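Local coordinates for protein phosphoserine aminotransferase (Bacillus alcalophilus, PDB 1W23) that catalyses the reversible, pyridoxal-phosphate-dependent transamination of 3-phosphohydroxypyruvate to phosphoserine, with glutamate as amino donor, in serine biosynthesis, and forms phosphohydroxythreonine likewise, at residues 19-24 / 246-251; 150-155 / 296-301; 310-315 / 354-359. All blocks are in the same frame, centred on the assembly; numbering follows the deposited sequence. Where two conformers were deposited one is given.

Contact 1. Residues 19-24 / 246-251; sequences LERAQK and MLRNVL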
loop_
_atom_site.group_PDB
_atom_site.type_symbol
_atom_site.label_atom_id
_atom_site.label_comp_id
_atom_site.label_asym_id
_atom_site.label_seq_id
_atom_site.Cartn_x
_atom_site.Cartn_y
_atom_site.Cartn_z
ATOM N N LEU A 19 5.272 17.016 -7.135
ATOM C CA LEU A 19 4.267 17.426 -6.158
ATOM C C LEU A 19 3.419 18.562 -6.697
ATOM O O LEU A 19 2.192 18.571 -6.455
ATOM C CB LEU A 19 4.919 17.808 -4.816
ATOM C CG LEU A 19 5.407 16.616 -3.971
ATOM C CD1 LEU A 19 6.361 17.136 -2.896
ATOM C CD2 LEU A 19 4.249 15.882 -3.356
ATOM N N GLU A 20 4.009 19.557 -7.340
ATOM C CA GLU A 20 3.242 20.658 -7.904
ATOM C C GLU A 20 2.286 20.173 -8.969
ATOM O O GLU A 20 1.151 20.623 -9.027
ATOM C CB GLU A 20 4.187 21.722 -8.435
ATOM C CG GLU A 20 4.932 22.503 -7.367
ATOM C CD GLU A 20 6.118 23.306 -7.791
ATOM O OE1 GLU A 20 6.749 22.942 -8.797
ATOM O OE2 GLU A 20 6.495 24.275 -7.102
ATOM N N ARG A 21 2.732 19.243 -9.808
ATOM C CA ARG A 21 1.862 18.609 -10.811
ATOM C C ARG A 21 0.688 17.904 -10.138
ATOM O O ARG A 21 -0.457 18.074 -10.520
ATOM C CB ARG A 21 2.712 17.647 -11.658
ATOM C CG ARG A 21 1.986 16.870 -12.720
ATOM C CD ARG A 21 2.961 15.988 -13.484
ATOM N NE ARG A 21 2.303 15.274 -14.560
ATOM C CZ ARG A 21 2.935 14.343 -15.294
ATOM N NH1 ARG A 21 4.221 14.006 -15.037
ATOM N NH2 ARG A 21 2.284 13.750 -16.296
ATOM N N ALA A 22 1.017 17.111 -9.111
ATOM C CA ALA A 22 -0.054 16.389 -8.416
ATOM C C ALA A 22 -1.049 17.357 -7.775
ATOM O O ALA A 22 -2.271 17.126 -7.783
ATOM C CB ALA A 22 0.571 15.501 -7.340
ATOM N N GLN A 23 -0.560 18.434 -7.162
ATOM C CA GLN A 23 -1.429 19.420 -6.531
ATOM C C GLN A 23 -2.396 20.022 -7.565
ATOM O O GLN A 23 -3.589 20.133 -7.316
ATOM C CB GLN A 23 -0.605 20.509 -5.875
ATOM C CG GLN A 23 -1.441 21.531 -5.115
ATOM C CD GLN A 23 -0.595 22.634 -4.540
ATOM O OE1 GLN A 23 0.290 23.209 -5.217
ATOM N NE2 GLN A 23 -0.796 22.971 -3.285
ATOM N N LYS A 24 -1.842 20.458 -8.701
ATOM C CA LYS A 24 -2.644 21.162 -9.688
ATOM C C LYS A 24 -3.802 20.322 -10.168
ATOM O O LYS A 24 -4.905 20.858 -10.357
ATOM C CB LYS A 24 -1.747 21.595 -10.868
ATOM C CG LYS A 24 -2.452 22.474 -11.883
ATOM C CD LYS A 24 -1.425 22.805 -13.015
ATOM C CE LYS A 24 -2.013 23.753 -14.070
ATOM N NZ LYS A 24 -0.909 24.345 -14.926
ATOM N N MET A 246 2.116 8.906 -8.366
ATOM C CA MET A 246 3.233 9.748 -7.914
ATOM C C MET A 246 4.557 9.199 -8.403
ATOM O O MET A 246 5.458 9.986 -8.770
ATOM C CB MET A 246 3.214 9.882 -6.390
ATOM C CG MET A 246 2.133 10.790 -5.875
ATOM S SD MET A 246 2.235 12.481 -6.420
ATOM C CE MET A 246 3.879 12.952 -5.997
ATOM N N LEU A 247 4.754 7.877 -8.394
ATOM C CA LEU A 247 5.916 7.241 -8.958
ATOM C C LEU A 247 6.089 7.661 -10.431
ATOM O O LEU A 247 7.193 8.051 -10.846
ATOM C CB LEU A 247 5.780 5.716 -8.822
ATOM C CG LEU A 247 6.790 4.848 -9.593
ATOM C CD1 LEU A 247 8.169 4.979 -9.169
ATOM C CD2 LEU A 247 6.290 3.396 -9.549
ATOM N N ARG A 248 5.018 7.601 -11.227
ATOM C CA ARG A 248 5.089 8.062 -12.595
ATOM C C ARG A 248 5.615 9.489 -12.634
ATOM O O ARG A 248 6.508 9.816 -13.437
ATOM C CB ARG A 248 3.692 7.888 -13.235
ATOM C CG ARG A 248 3.639 8.089 -14.760
ATOM C CD ARG A 248 3.789 9.536 -15.274
ATOM N NE ARG A 248 2.811 10.444 -14.622
ATOM C CZ ARG A 248 1.608 10.653 -15.097
ATOM N NH1 ARG A 248 1.179 10.118 -16.239
ATOM N NH2 ARG A 248 0.763 11.446 -14.394
ATOM N N ASN A 249 5.013 10.388 -11.834
ATOM C CA ASN A 249 5.453 11.786 -11.845
ATOM C C ASN A 249 6.923 11.921 -11.486
ATOM O O ASN A 249 7.642 12.755 -12.121
ATOM C CB ASN A 249 4.611 12.613 -10.883
ATOM C CG ASN A 249 3.203 12.870 -11.336
ATOM O OD1 ASN A 249 2.728 12.350 -12.357
ATOM N ND2 ASN A 249 2.542 13.770 -10.588
ATOM N N VAL A 250 7.426 11.192 -10.520
ATOM C CA VAL A 250 8.861 11.251 -10.158
ATOM C C VAL A 250 9.716 10.759 -11.296
ATOM O O VAL A 250 10.742 11.367 -11.629
ATOM C CB VAL A 250 9.107 10.474 -8.849
ATOM C CG1 VAL A 250 10.618 10.366 -8.596
ATOM C CG2 VAL A 250 8.421 11.165 -7.689
ATOM N N LEU A 251 9.322 9.653 -11.933
ATOM C CA LEU A 251 10.103 9.128 -13.058
ATOM C C LEU A 251 10.137 10.129 -14.222
ATOM O O LEU A 251 11.164 10.262 -14.903
ATOM C CB LEU A 251 9.538 7.786 -13.529
ATOM C CG LEU A 251 9.576 6.645 -12.516
ATOM C CD1 LEU A 251 8.719 5.491 -13.019
ATOM C CD2 LEU A 251 11.004 6.197 -12.316
HETATM O O HOH W 1 6.076 14.944 -12.895
#
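OD1 of N249 is held by two donors, both from the neighbouring residue R248. R248 NE lies 3.0 Å from N249 OD1, and R248 NH2 approaches the same oxygen nearly along its C=O axis. The grip is side-on and in the guanidinium plane. The R248 chain, bent at chi2 and chi3, brings its guanidinium against the amide of the next residue, N249. Its NH1 bonds Q52 of helix 44-61. The amide of N249 and the guanidinium of R248 thus form a nearly flat platform. R21 comes from helix 16-24 with its chain fully extended and lays its guanidinium on this platform. The R21 and R248 guanidinium centres are 3.9 Å apart, with planes at 9°. Two like charges are stacked here, and the salt bridge from R21 NH1 to D252 probably offsets their repulsion. R21 NH1 also donates to a water, which in turn donates to N249 O. The two helix segments, in the class-V aminotransferase fold, run closer to antiparallel than parallel, at 135°, with axes 10.0 Å apart. Beside the polar part the contact turns apolar. A22 CB sits 3.6 Å from M246 SD, and the bent M246 chain brings its CE to 4.0 Å from L19 CD2. N249 ND2 bonds A18 O, one turn before A22. M37 of the second subunit packs on M246, so this edge borders the dimer interface.

Contact 2. Residues 150-155 / 296-301; sequences NNTIYG and LMNVTF. With PLP (pyridoxal-5'-phosphate), chain J.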
loop_
_atom_site.group_PDB
_atom_site.type_symbol
_atom_site.label_atom_id
_atom_site.label_comp_id
_atom_site.label_asym_id
_atom_site.label_seq_id
_atom_site.Cartn_x
_atom_site.Cartn_y
_atom_site.Cartn_z
ATOM N N ASN A 150 22.532 -0.912 -1.195
ATOM C CA ASN A 150 22.813 0.259 -0.388
ATOM C C ASN A 150 22.281 -0.049 1.021
ATOM O O ASN A 150 21.089 -0.334 1.218
ATOM C CB ASN A 150 22.194 1.526 -1.015
ATOM C CG ASN A 150 22.659 2.784 -0.275
ATOM O OD1 ASN A 150 23.788 3.255 -0.561
ATOM N ND2 ASN A 150 21.838 3.261 0.648
ATOM N N ASN A 151 23.202 -0.036 1.963
ATOM C CA ASN A 151 22.917 -0.416 3.343
ATOM C C ASN A 151 22.559 0.848 4.111
ATOM O O ASN A 151 23.408 1.586 4.633
ATOM C CB ASN A 151 24.125 -1.123 3.948
ATOM C CG ASN A 151 24.469 -2.309 3.054
ATOM O OD1 ASN A 151 23.773 -3.324 3.097
ATOM N ND2 ASN A 151 25.512 -2.183 2.265
ATOM N N THR A 152 21.246 1.132 4.114
ATOM C CA THR A 152 20.707 2.454 4.469
ATOM C C THR A 152 21.134 2.906 5.856
ATOM O O THR A 152 21.295 4.117 6.096
ATOM C CB THR A 152 19.146 2.374 4.402
ATOM O OG1 THR A 152 18.811 1.510 3.302
ATOM C CG2 THR A 152 18.515 3.747 4.211
ATOM N N ILE A 153 21.209 1.960 6.807
ATOM C CA ILE A 153 21.542 2.299 8.195
ATOM C C ILE A 153 22.998 2.581 8.418
ATOM O O ILE A 153 23.388 3.420 9.256
ATOM C CB ILE A 153 20.999 1.197 9.142
ATOM C CG1 ILE A 153 19.464 1.302 9.188
ATOM C CG2 ILE A 153 21.632 1.264 10.524
ATOM C CD1 ILE A 153 18.720 0.106 9.736
ATOM N N TYR A 154 23.853 1.865 7.683
ATOM C CA TYR A 154 25.322 1.917 7.848
ATOM C C TYR A 154 26.006 2.848 6.871
ATOM O O TYR A 154 27.177 3.207 7.090
ATOM C CB TYR A 154 25.903 0.486 7.772
ATOM C CG TYR A 154 25.551 -0.251 9.062
ATOM C CD1 TYR A 154 24.456 -1.065 9.144
ATOM C CD2 TYR A 154 26.304 -0.059 10.185
ATOM C CE1 TYR A 154 24.127 -1.704 10.346
ATOM C CE2 TYR A 154 25.989 -0.703 11.380
ATOM C CZ TYR A 154 24.899 -1.530 11.436
ATOM O OH TYR A 154 24.564 -2.166 12.636
ATOM N N GLY A 155 25.359 3.286 5.804
ATOM C CA GLY A 155 25.971 4.249 4.877
ATOM C C GLY A 155 27.025 3.655 3.973
ATOM O O GLY A 155 27.971 4.367 3.583
ATOM N N LEU A 296 26.566 6.933 -1.702
ATOM C CA LEU A 296 26.128 8.192 -2.296
ATOM C C LEU A 296 24.757 8.620 -1.829
ATOM O O LEU A 296 24.327 9.729 -2.154
ATOM C CB LEU A 296 26.184 8.080 -3.827
ATOM C CG LEU A 296 27.588 7.869 -4.385
ATOM C CD1 LEU A 296 27.495 7.577 -5.880
ATOM C CD2 LEU A 296 28.485 9.070 -4.126
ATOM N N MET A 297 24.040 7.754 -1.111
ATOM C CA MET A 297 22.648 7.940 -0.712
ATOM C C MET A 297 22.445 8.239 0.786
ATOM O O MET A 297 21.538 8.996 1.128
ATOM C CB MET A 297 21.851 6.673 -1.091
ATOM C CG MET A 297 21.758 6.432 -2.579
ATOM S SD MET A 297 20.604 7.491 -3.494
ATOM C CE MET A 297 21.664 8.755 -4.213
ATOM N N ASN A 298 23.270 7.623 1.656
ATOM C CA ASN A 298 23.155 7.814 3.087
ATOM C C ASN A 298 24.544 8.012 3.670
ATOM O O ASN A 298 25.351 7.121 3.609
ATOM C CB ASN A 298 22.471 6.628 3.797
ATOM C CG ASN A 298 21.131 6.279 3.187
ATOM O OD1 ASN A 298 21.071 5.368 2.336
ATOM N ND2 ASN A 298 20.038 6.902 3.616
ATOM N N VAL A 299 24.805 9.220 4.211
ATOM C CA VAL A 299 26.122 9.558 4.754
ATOM C C VAL A 299 26.060 9.464 6.268
ATOM O O VAL A 299 25.372 10.258 6.935
ATOM C CB VAL A 299 26.562 10.965 4.309
ATOM C CG1 VAL A 299 27.928 11.263 4.899
ATOM C CG2 VAL A 299 26.548 11.131 2.804
ATOM N N THR A 300 26.772 8.488 6.817
ATOM C CA THR A 300 26.721 8.199 8.254
ATOM C C THR A 300 27.988 8.683 8.947
ATOM O O THR A 300 29.124 8.446 8.471
ATOM C CB THR A 300 26.477 6.700 8.479
ATOM O OG1 THR A 300 27.471 5.980 7.757
ATOM C CG2 THR A 300 25.075 6.296 8.039
ATOM N N PHE A 301 27.840 9.367 10.096
ATOM C CA PHE A 301 29.019 9.911 10.759
ATOM C C PHE A 301 28.688 10.172 12.238
ATOM O O PHE A 301 27.545 10.253 12.644
ATOM C CB PHE A 301 29.544 11.177 10.109
ATOM C CG PHE A 301 28.572 12.338 10.037
ATOM C CD1 PHE A 301 28.636 13.349 11.009
ATOM C CD2 PHE A 301 27.613 12.451 9.058
ATOM C CE1 PHE A 301 27.770 14.434 10.984
ATOM C CE2 PHE A 301 26.770 13.570 9.020
ATOM C CZ PHE A 301 26.867 14.543 9.984
HETATM N N1 PLP J . 15.491 -2.462 2.725
HETATM C C2 PLP J . 16.202 -1.274 2.736
HETATM C C2A PLP J . 17.551 -1.298 2.120
HETATM C C3 PLP J . 15.635 -0.138 3.293
HETATM O O3 PLP J . 16.299 0.995 3.280
HETATM C C4 PLP J . 14.318 -0.208 3.880
HETATM C C4A PLP J . 13.701 1.037 4.410
HETATM C C5 PLP J . 13.630 -1.432 3.835
HETATM C C6 PLP J . 14.250 -2.538 3.277
HETATM C C5A PLP J . 12.270 -1.618 4.441
HETATM O O4P PLP J . 11.262 -1.070 3.513
HETATM P P PLP J . 9.692 -1.067 3.961
HETATM O O1P PLP J . 9.598 -0.206 5.183
HETATM O O2P PLP J . 9.313 -2.513 4.243
HETATM O O3P PLP J . 9.030 -0.524 2.705
HETATM O O HOH W 2 28.438 6.891 4.619
#
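N298 has the most surface buried here, followed by T300 and N150. N298 CG stands anti to its own carbonyl carbon (chi1 -53°), and the amide turns its oxygen to N150. N150 ND2 donates to N298 OD1 at 2.8 Å, nearly along the C=O axis and within the N150 amide plane, though the bond is bent at the hydrogen. The two amide planes are 33° apart. N150 OD1 is taken by S295, and N298 ND2 by S336 and Y338. T152 CG2 leans on the N298 amide, 3.6 Å from N298 ND2. An alanine in place of N298 would remove that amide and would probably loosen N150 and the methyl side of T152. T300 OG1 donates to Y154 O at 2.9 Å, from above the carbonyl plane. T300 CG2 lies 3.5 Å from I153 O. G155 has positive phi (75°), and a side chain there would run into T300 OG1 and N298 O. T152 OG1, anti to the carbonyl carbon, is hydrogen-bonded to PLP O3 at 2.6 Å. Strand 298-302 therefore backs the turn that carries T152, a second-shell arrangement behind the pyridoxal-phosphate pocket of this class-V aminotransferase.

Contact 3. Residues 310-315 / 354-359; sequences QQFLAK and IQFKEN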
loop_
_atom_site.group_PDB
_atom_site.type_symbol
_atom_site.label_atom_id
_atom_site.label_comp_id
_atom_site.label_asym_id
_atom_site.label_seq_id
_atom_site.Cartn_x
_atom_site.Cartn_y
_atom_site.Cartn_z
ATOM N N GLN A 310 24.894 14.933 20.378
ATOM C CA GLN A 310 23.608 15.492 20.808
ATOM C C GLN A 310 23.522 16.987 20.543
ATOM O O GLN A 310 22.505 17.488 20.052
ATOM C CB GLN A 310 23.371 15.183 22.298
ATOM C CG GLN A 310 23.296 13.762 22.748
ATOM C CD GLN A 310 23.568 13.574 24.275
ATOM O OE1 GLN A 310 23.836 14.367 25.196
ATOM N NE2 GLN A 310 23.517 12.284 24.690
ATOM N N GLN A 311 24.602 17.701 20.851
ATOM C CA GLN A 311 24.642 19.134 20.672
ATOM C C GLN A 311 24.541 19.486 19.197
ATOM O O GLN A 311 23.801 20.424 18.819
ATOM C CB GLN A 311 25.916 19.692 21.300
ATOM C CG GLN A 311 25.912 19.640 22.817
ATOM C CD GLN A 311 27.322 19.816 23.386
ATOM O OE1 GLN A 311 28.284 20.138 22.697
ATOM N NE2 GLN A 311 27.386 19.573 24.695
ATOM N N PHE A 312 25.266 18.761 18.352
ATOM C CA PHE A 312 25.185 18.998 16.881
ATOM C C PHE A 312 23.793 18.762 16.371
ATOM O O PHE A 312 23.253 19.555 15.618
ATOM C CB PHE A 312 26.229 18.073 16.205
ATOM C CG PHE A 312 26.113 18.131 14.695
ATOM C CD1 PHE A 312 26.571 19.203 13.970
ATOM C CD2 PHE A 312 25.521 17.087 14.027
ATOM C CE1 PHE A 312 26.414 19.233 12.575
ATOM C CE2 PHE A 312 25.369 17.140 12.657
ATOM C CZ PHE A 312 25.799 18.212 11.924
ATOM N N LEU A 313 23.193 17.612 16.738
ATOM C CA LEU A 313 21.860 17.281 16.216
ATOM C C LEU A 313 20.819 18.285 16.704
ATOM O O LEU A 313 19.885 18.658 15.983
ATOM C CB LEU A 313 21.479 15.850 16.573
ATOM C CG LEU A 313 22.274 14.782 15.795
ATOM C CD1 LEU A 313 22.053 13.419 16.423
ATOM C CD2 LEU A 313 21.892 14.802 14.315
ATOM N N ALA A 314 20.976 18.795 17.945
ATOM C CA ALA A 314 20.065 19.813 18.447
ATOM C C ALA A 314 20.218 21.132 17.689
ATOM O O ALA A 314 19.212 21.768 17.383
ATOM C CB ALA A 314 20.261 20.031 19.965
ATOM N N LYS A 315 21.429 21.496 17.374
ATOM C CA LYS A 315 21.660 22.718 16.614
ATOM C C LYS A 315 21.092 22.558 15.227
ATOM O O LYS A 315 20.471 23.473 14.665
ATOM C CB LYS A 315 23.168 23.022 16.566
ATOM C CG LYS A 315 23.522 24.282 15.832
ATOM C CD LYS A 315 22.993 25.490 16.550
ATOM C CE LYS A 315 23.448 26.727 15.801
ATOM N NZ LYS A 315 22.769 27.947 16.332
ATOM N N ILE A 354 30.673 23.161 9.413
ATOM C CA ILE A 354 31.890 23.970 9.576
ATOM C C ILE A 354 31.723 24.905 10.757
ATOM O O ILE A 354 32.605 25.033 11.604
ATOM C CB ILE A 354 32.234 24.711 8.278
ATOM C CG1 ILE A 354 32.677 23.731 7.197
ATOM C CG2 ILE A 354 33.323 25.785 8.539
ATOM C CD1 ILE A 354 32.790 24.327 5.831
ATOM N N GLN A 355 30.576 25.574 10.829
ATOM C CA GLN A 355 30.346 26.522 11.916
ATOM C C GLN A 355 30.330 25.822 13.266
ATOM O O GLN A 355 30.912 26.327 14.243
ATOM C CB GLN A 355 29.052 27.325 11.652
ATOM C CG GLN A 355 28.688 28.329 12.764
ATOM C CD GLN A 355 27.322 28.990 12.583
ATOM O OE1 GLN A 355 26.904 29.444 11.511
ATOM N NE2 GLN A 355 26.532 29.022 13.642
ATOM N N PHE A 356 29.708 24.659 13.343
ATOM C CA PHE A 356 29.634 23.951 14.651
ATOM C C PHE A 356 31.028 23.558 15.094
ATOM O O PHE A 356 31.388 23.689 16.267
ATOM C CB PHE A 356 28.687 22.748 14.520
ATOM C CG PHE A 356 28.430 22.090 15.856
ATOM C CD1 PHE A 356 27.410 22.561 16.669
ATOM C CD2 PHE A 356 29.233 21.047 16.267
ATOM C CE1 PHE A 356 27.256 21.989 17.919
ATOM C CE2 PHE A 356 29.049 20.460 17.514
ATOM C CZ PHE A 356 28.062 20.925 18.341
ATOM N N LYS A 357 31.854 23.057 14.187
ATOM C CA LYS A 357 33.237 22.708 14.478
ATOM C C LYS A 357 34.023 23.906 14.946
ATOM O O LYS A 357 34.725 23.862 15.969
ATOM C CB LYS A 357 33.873 22.103 13.221
ATOM C CG LYS A 357 35.355 21.786 13.308
ATOM C CD LYS A 357 35.874 21.393 11.929
ATOM C CE LYS A 357 36.090 22.552 10.923
ATOM N NZ LYS A 357 36.729 22.145 9.642
ATOM N N GLU A 358 33.908 25.012 14.180
ATOM C CA GLU A 358 34.701 26.190 14.548
ATOM C C GLU A 358 34.275 26.777 15.872
ATOM O O GLU A 358 35.084 27.444 16.573
ATOM C CB GLU A 358 34.525 27.247 13.442
ATOM C CG GLU A 358 35.171 26.837 12.125
ATOM C CD GLU A 358 35.059 27.803 10.990
ATOM O OE1 GLU A 358 35.847 27.586 10.027
ATOM O OE2 GLU A 358 34.261 28.779 11.042
ATOM N N ASN A 359 33.013 26.606 16.290
ATOM C CA ASN A 359 32.501 27.243 17.506
ATOM C C ASN A 359 32.592 26.287 18.695
ATOM O O ASN A 359 32.345 26.667 19.852
ATOM C CB ASN A 359 31.065 27.701 17.319
ATOM C CG ASN A 359 30.919 28.864 16.349
ATOM O OD1 ASN A 359 31.919 29.526 16.014
ATOM N ND2 ASN A 359 29.667 29.097 15.881
#
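F356 carries this contact between helices 306-318 and 343-359. With CG anti to its backbone N (chi1 -173°), its ring projects toward helix 306-318 and lies against the backbone of F312. The ring face meets F312 CA, which is 4.0 Å from the F356 ring centroid and 21° off the ring normal, a CH-pi contact. F356 CZ also comes within 3.5 Å of F312 N. On the same face F312 turns its own ring edge toward F356. The pair is T-shaped, with centroids 5.5 Å apart and planes at 77°. The touching atoms are F312 CD1 and F356 CG, 3.9 Å apart. F312 shares this rotamer, but its side chain starts off to one side of the 354-359 segment, and its ring packs deeper, on L352 and M353 earlier in the same helix and on C333 of strand 333-336. L303 touches both phenylalanines.

The outer side is looser. Q311 CB meets the rim of the F356 ring near its plane, 3.9 Å from F356 CZ. Beyond CG the Q311 chain is extended, and the residue is exposed. K315 CB lies 4.3 Å from F356 CD1, so K315 adds only its aliphatic part. Its NZ forms a salt bridge with E318 in its own helix. K315 CE is 4.4 Å from Q355 NE2, a marginal touch. The segment axes are 11.1 Å apart, and F356 is the residue with the largest area buried by the contact.

No hydrogen bond or salt bridge joins the two segments. Attachment of the C-terminal helix at this point therefore rests on ring packing and van der Waals contact, with polar and charged ends left to the periphery.

In the fold
Contact 2 is the one that meets the cofactor, through T152 and N150. Contact 1 lies further off: its centre is about 27 Å from that of contact 2, and the nearest atoms of the two are about 12 Å apart. Even so, the M246 side chain is about 10 Å from that of Q195, which binds the cofactor. Contact 3 lies away from the annotated sites, yet it adjoins contact 2. Strand 298-302 leads into helix 306-318, and F301 CE1 packs 4.0 Å from F312 CE2. Contacts 1 and 3 are far apart, with centres about 36 Å from each other. Along the chain contacts 1 and 2 interleave, and contact 3 follows both.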